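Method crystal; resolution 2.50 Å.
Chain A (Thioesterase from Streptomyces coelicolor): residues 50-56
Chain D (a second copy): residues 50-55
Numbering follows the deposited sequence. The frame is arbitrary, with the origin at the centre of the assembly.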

ATOM      1  N   GLN A  50      -3.859  -2.648  -9.977  1.00 34.28           N
ATOM      2  CA  GLN A  50      -2.590  -3.306 -10.292  1.00 35.08           C
ATOM      3  C   GLN A  50      -1.407  -2.356 -10.108  1.00 36.01           C
ATOM      4  O   GLN A  50      -0.382  -2.724  -9.530  1.00 35.47           O
ATOM      5  CB  GLN A  50      -2.600  -3.832 -11.720  1.00 34.96           C
ATOM      6  CG  GLN A  50      -1.391  -4.690 -12.035  1.00 34.72           C
ATOM      7  CD  GLN A  50      -1.445  -6.055 -11.377  1.00 33.88           C
ATOM      8  OE1 GLN A  50      -2.321  -6.859 -11.671  1.00 33.27           O
ATOM      9  NE2 GLN A  50      -0.483  -6.336 -10.517  1.00 34.12           N
ATOM     10  N   GLU A  51      -1.580  -1.130 -10.595  1.00 37.55           N
ATOM     11  CA  GLU A  51      -0.567  -0.086 -10.474  1.00 38.86           C
ATOM     12  C   GLU A  51      -0.263   0.192  -9.022  1.00 39.29           C
ATOM     13  O   GLU A  51       0.894   0.308  -8.653  1.00 40.48           O
ATOM     14  CB  GLU A  51      -1.022   1.218 -11.134  1.00 39.37           C
ATOM     15  CG  GLU A  51      -0.984   1.207 -12.663  1.00 40.90           C
ATOM     16  CD  GLU A  51      -2.148   0.440 -13.302  1.00 43.65           C
ATOM     17  OE1 GLU A  51      -3.029  -0.064 -12.544  1.00 43.83           O
ATOM     18  OE2 GLU A  51      -2.167   0.350 -14.563  1.00 44.10           O
ATOM     19  N   ARG A  52      -1.295   0.297  -8.199  1.00 39.75           N
ATOM     20  CA  ARG A  52      -1.112   0.590  -6.775  1.00 40.15           C
ATOM     21  C   ARG A  52      -0.560  -0.578  -5.946  1.00 40.13           C
ATOM     22  O   ARG A  52       0.040  -0.349  -4.902  1.00 40.12           O
ATOM     23  CB  ARG A  52      -2.432   1.058  -6.159  1.00 40.33           C
ATOM     24  CG  ARG A  52      -2.946   2.364  -6.717  1.00 41.10           C
ATOM     25  CD  ARG A  52      -2.165   3.546  -6.178  1.00 42.51           C
ATOM     26  NE  ARG A  52      -3.006   4.743  -6.165  1.00 43.60           N
ATOM     27  CZ  ARG A  52      -3.626   5.239  -5.091  1.00 44.72           C
ATOM     28  NH1 ARG A  52      -4.379   6.326  -5.225  1.00 46.29           N
ATOM     29  NH2 ARG A  52      -3.498   4.682  -3.887  1.00 44.16           N
ATOM     30  N   LEU A  53      -0.771  -1.816  -6.393  1.00 40.24           N
ATOM     31  CA  LEU A  53      -0.417  -2.992  -5.596  1.00 40.24           C
ATOM     32  C   LEU A  53       0.897  -3.640  -6.000  1.00 40.90           C
ATOM     33  O   LEU A  53       1.380  -4.512  -5.287  1.00 41.00           O
ATOM     34  CB  LEU A  53      -1.533  -4.039  -5.655  1.00 39.85           C
ATOM     35  CG  LEU A  53      -2.836  -3.636  -4.959  1.00 39.06           C
ATOM     36  CD1 LEU A  53      -3.916  -4.692  -5.187  1.00 38.75           C
ATOM     37  CD2 LEU A  53      -2.620  -3.394  -3.484  1.00 35.64           C
ATOM     38  N   GLY A  54       1.453  -3.246  -7.145  1.00 41.69           N
ATOM     39  CA  GLY A  54       2.761  -3.721  -7.566  1.00 42.54           C
ATOM     40  C   GLY A  54       2.761  -4.882  -8.548  1.00 43.45           C
ATOM     41  O   GLY A  54       1.793  -5.074  -9.297  1.00 44.13           O
ATOM     42  N   ASP A  55       3.864  -5.639  -8.554  1.00 43.82           N
ATOM     43  CA  ASP A  55       4.108  -6.707  -9.527  1.00 44.11           C
ATOM     44  C   ASP A  55       4.192  -8.099  -8.910  1.00 43.61           C
ATOM     45  O   ASP A  55       4.319  -9.083  -9.626  1.00 43.41           O
ATOM     46  CB  ASP A  55       5.418  -6.432 -10.273  1.00 44.76           C
ATOM     47  CG  ASP A  55       5.327  -5.240 -11.215  1.00 46.66           C
ATOM     48  OD1 ASP A  55       4.250  -4.590 -11.279  1.00 48.29           O
ATOM     49  OD2 ASP A  55       6.349  -4.963 -11.892  1.00 48.56           O
ATOM     50  N   GLU A  56       4.131  -8.198  -7.592  1.00 43.23           N
ATOM     51  CA  GLU A  56       4.099  -9.509  -6.956  1.00 43.23           C
ATOM     52  C   GLU A  56       2.687 -10.097  -6.960  1.00 42.09           C
ATOM     53  O   GLU A  56       2.489 -11.271  -6.636  1.00 42.13           O
ATOM     54  CB  GLU A  56       4.661  -9.423  -5.533  1.00 43.76           C
ATOM     55  CG  GLU A  56       6.129  -8.930  -5.493  1.00 46.25           C
ATOM     56  CD  GLU A  56       7.085  -9.837  -6.303  1.00 49.00           C
ATOM     57  OE1 GLU A  56       7.272 -11.012  -5.890  1.00 50.64           O
ATOM     58  OE2 GLU A  56       7.636  -9.378  -7.340  1.00 48.92           O
TER
ATOM     59  N   GLN D  50       5.387   8.011  -5.745  1.00 43.23           N
ATOM     60  CA  GLN D  50       4.230   8.909  -5.836  1.00 43.90           C
ATOM     61  C   GLN D  50       2.995   8.154  -6.301  1.00 44.96           C
ATOM     62  O   GLN D  50       1.911   8.307  -5.738  1.00 45.12           O
ATOM     63  CB  GLN D  50       4.491  10.069  -6.794  1.00 43.65           C
ATOM     64  CG  GLN D  50       3.336  11.081  -6.865  1.00 43.50           C
ATOM     65  CD  GLN D  50       3.062  11.749  -5.526  1.00 43.01           C
ATOM     66  OE1 GLN D  50       3.989  12.089  -4.803  1.00 44.01           O
ATOM     67  NE2 GLN D  50       1.792  11.934  -5.194  1.00 42.25           N
ATOM     68  N   GLU D  51       3.184   7.341  -7.335  1.00 46.14           N
ATOM     69  CA  GLU D  51       2.114   6.571  -7.946  1.00 46.92           C
ATOM     70  C   GLU D  51       1.491   5.598  -6.950  1.00 47.45           C
ATOM     71  O   GLU D  51       0.278   5.377  -6.980  1.00 47.80           O
ATOM     72  CB  GLU D  51       2.651   5.778  -9.146  1.00 47.18           C
ATOM     73  CG  GLU D  51       2.967   6.609 -10.397  1.00 48.66           C
ATOM     74  CD  GLU D  51       4.297   7.384 -10.334  1.00 50.79           C
ATOM     75  OE1 GLU D  51       5.222   6.982  -9.581  1.00 51.32           O
ATOM     76  OE2 GLU D  51       4.411   8.408 -11.054  1.00 52.27           O
ATOM     77  N   ARG D  52       2.319   5.028  -6.076  1.00 47.77           N
ATOM     78  CA  ARG D  52       1.878   3.988  -5.139  1.00 48.31           C
ATOM     79  C   ARG D  52       1.195   4.507  -3.888  1.00 48.78           C
ATOM     80  O   ARG D  52       0.700   3.704  -3.089  1.00 48.61           O
ATOM     81  CB  ARG D  52       3.059   3.141  -4.678  1.00 48.19           C
ATOM     82  CG  ARG D  52       3.790   2.442  -5.781  1.00 48.55           C
ATOM     83  CD  ARG D  52       2.900   1.467  -6.545  1.00 48.98           C
ATOM     84  NE  ARG D  52       3.732   0.455  -7.191  1.00 48.70           N
ATOM     85  CZ  ARG D  52       4.203  -0.633  -6.587  1.00 47.02           C
ATOM     86  NH1 ARG D  52       4.969  -1.474  -7.268  1.00 47.49           N
ATOM     87  NH2 ARG D  52       3.903  -0.891  -5.320  1.00 45.29           N
ATOM     88  N   LEU D  53       1.188   5.824  -3.694  1.00 49.35           N
ATOM     89  CA  LEU D  53       0.649   6.395  -2.462  1.00 49.94           C
ATOM     90  C   LEU D  53      -0.556   7.291  -2.689  1.00 50.33           C
ATOM     91  O   LEU D  53      -1.294   7.566  -1.740  1.00 50.41           O
ATOM     92  CB  LEU D  53       1.737   7.150  -1.694  1.00 50.04           C
ATOM     93  CG  LEU D  53       2.948   6.332  -1.209  1.00 50.68           C
ATOM     94  CD1 LEU D  53       3.906   7.237  -0.451  1.00 50.94           C
ATOM     95  CD2 LEU D  53       2.564   5.134  -0.327  1.00 51.33           C
ATOM     96  N   GLY D  54      -0.759   7.745  -3.922  1.00 50.96           N
ATOM     97  CA  GLY D  54      -1.942   8.533  -4.261  1.00 51.78           C
ATOM     98  C   GLY D  54      -1.748  10.033  -4.125  1.00 52.51           C
ATOM     99  O   GLY D  54      -0.615  10.515  -4.032  1.00 52.82           O
ATOM    100  N   ASP D  55      -2.862  10.764  -4.102  1.00 53.16           N
ATOM    101  CA  ASP D  55      -2.853  12.224  -4.247  1.00 53.83           C
ATOM    102  C   ASP D  55      -3.050  13.013  -2.945  1.00 53.76           C
ATOM    103  O   ASP D  55      -3.166  14.240  -2.988  1.00 54.11           O
ATOM    104  CB  ASP D  55      -3.927  12.653  -5.262  1.00 54.13           C
ATOM    105  CG  ASP D  55      -3.849  11.871  -6.577  1.00 55.50           C
ATOM    106  OD1 ASP D  55      -2.783  11.282  -6.871  1.00 56.00           O
ATOM    107  OD2 ASP D  55      -4.865  11.847  -7.318  1.00 57.14           O
TER

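The contact is built by one residue used twice: R52(A) and R52(D) each give up 93 Å² to the opposing stretch, out of 296 Å² in total, and their CA atoms lie 4.8 Å apart. Each arginine starts with its CA-to-CB bond pointing away, then bends back through m, m and t rotamers until its end reaches the other chain.

The packing is reciprocal. CD of R52(D) lies 3.1 Å from O of E51(A), and CD of R52(A) lies 3.2 Å from O of E51(D). NE is also near that carbonyl in each case, but the angle is poor; no hydrogen bond crosses between the stretches. The guanidinium groups instead make their hydrogen bonds elsewhere in the structure, through NH1 and NH2, and offer a flat face to the partner's backbone.

Glycine accepts that face. NH1 of R52(D) is 3.2 Å from CA of G54(A), and NH1 of R52(A) is 3.4 Å from CA of G54(D). A CB on G54(D) would clash with NH1 of R52(A). Both glycines, each the first residue after a helix to leave helical angles, have positive phi, and at their phi/psi a CB would be jammed against O of the preceding leucine, which by itself calls for glycine. The rule to read here is a flexible arm that carries a flat guanidinium over backbone left bare by glycine.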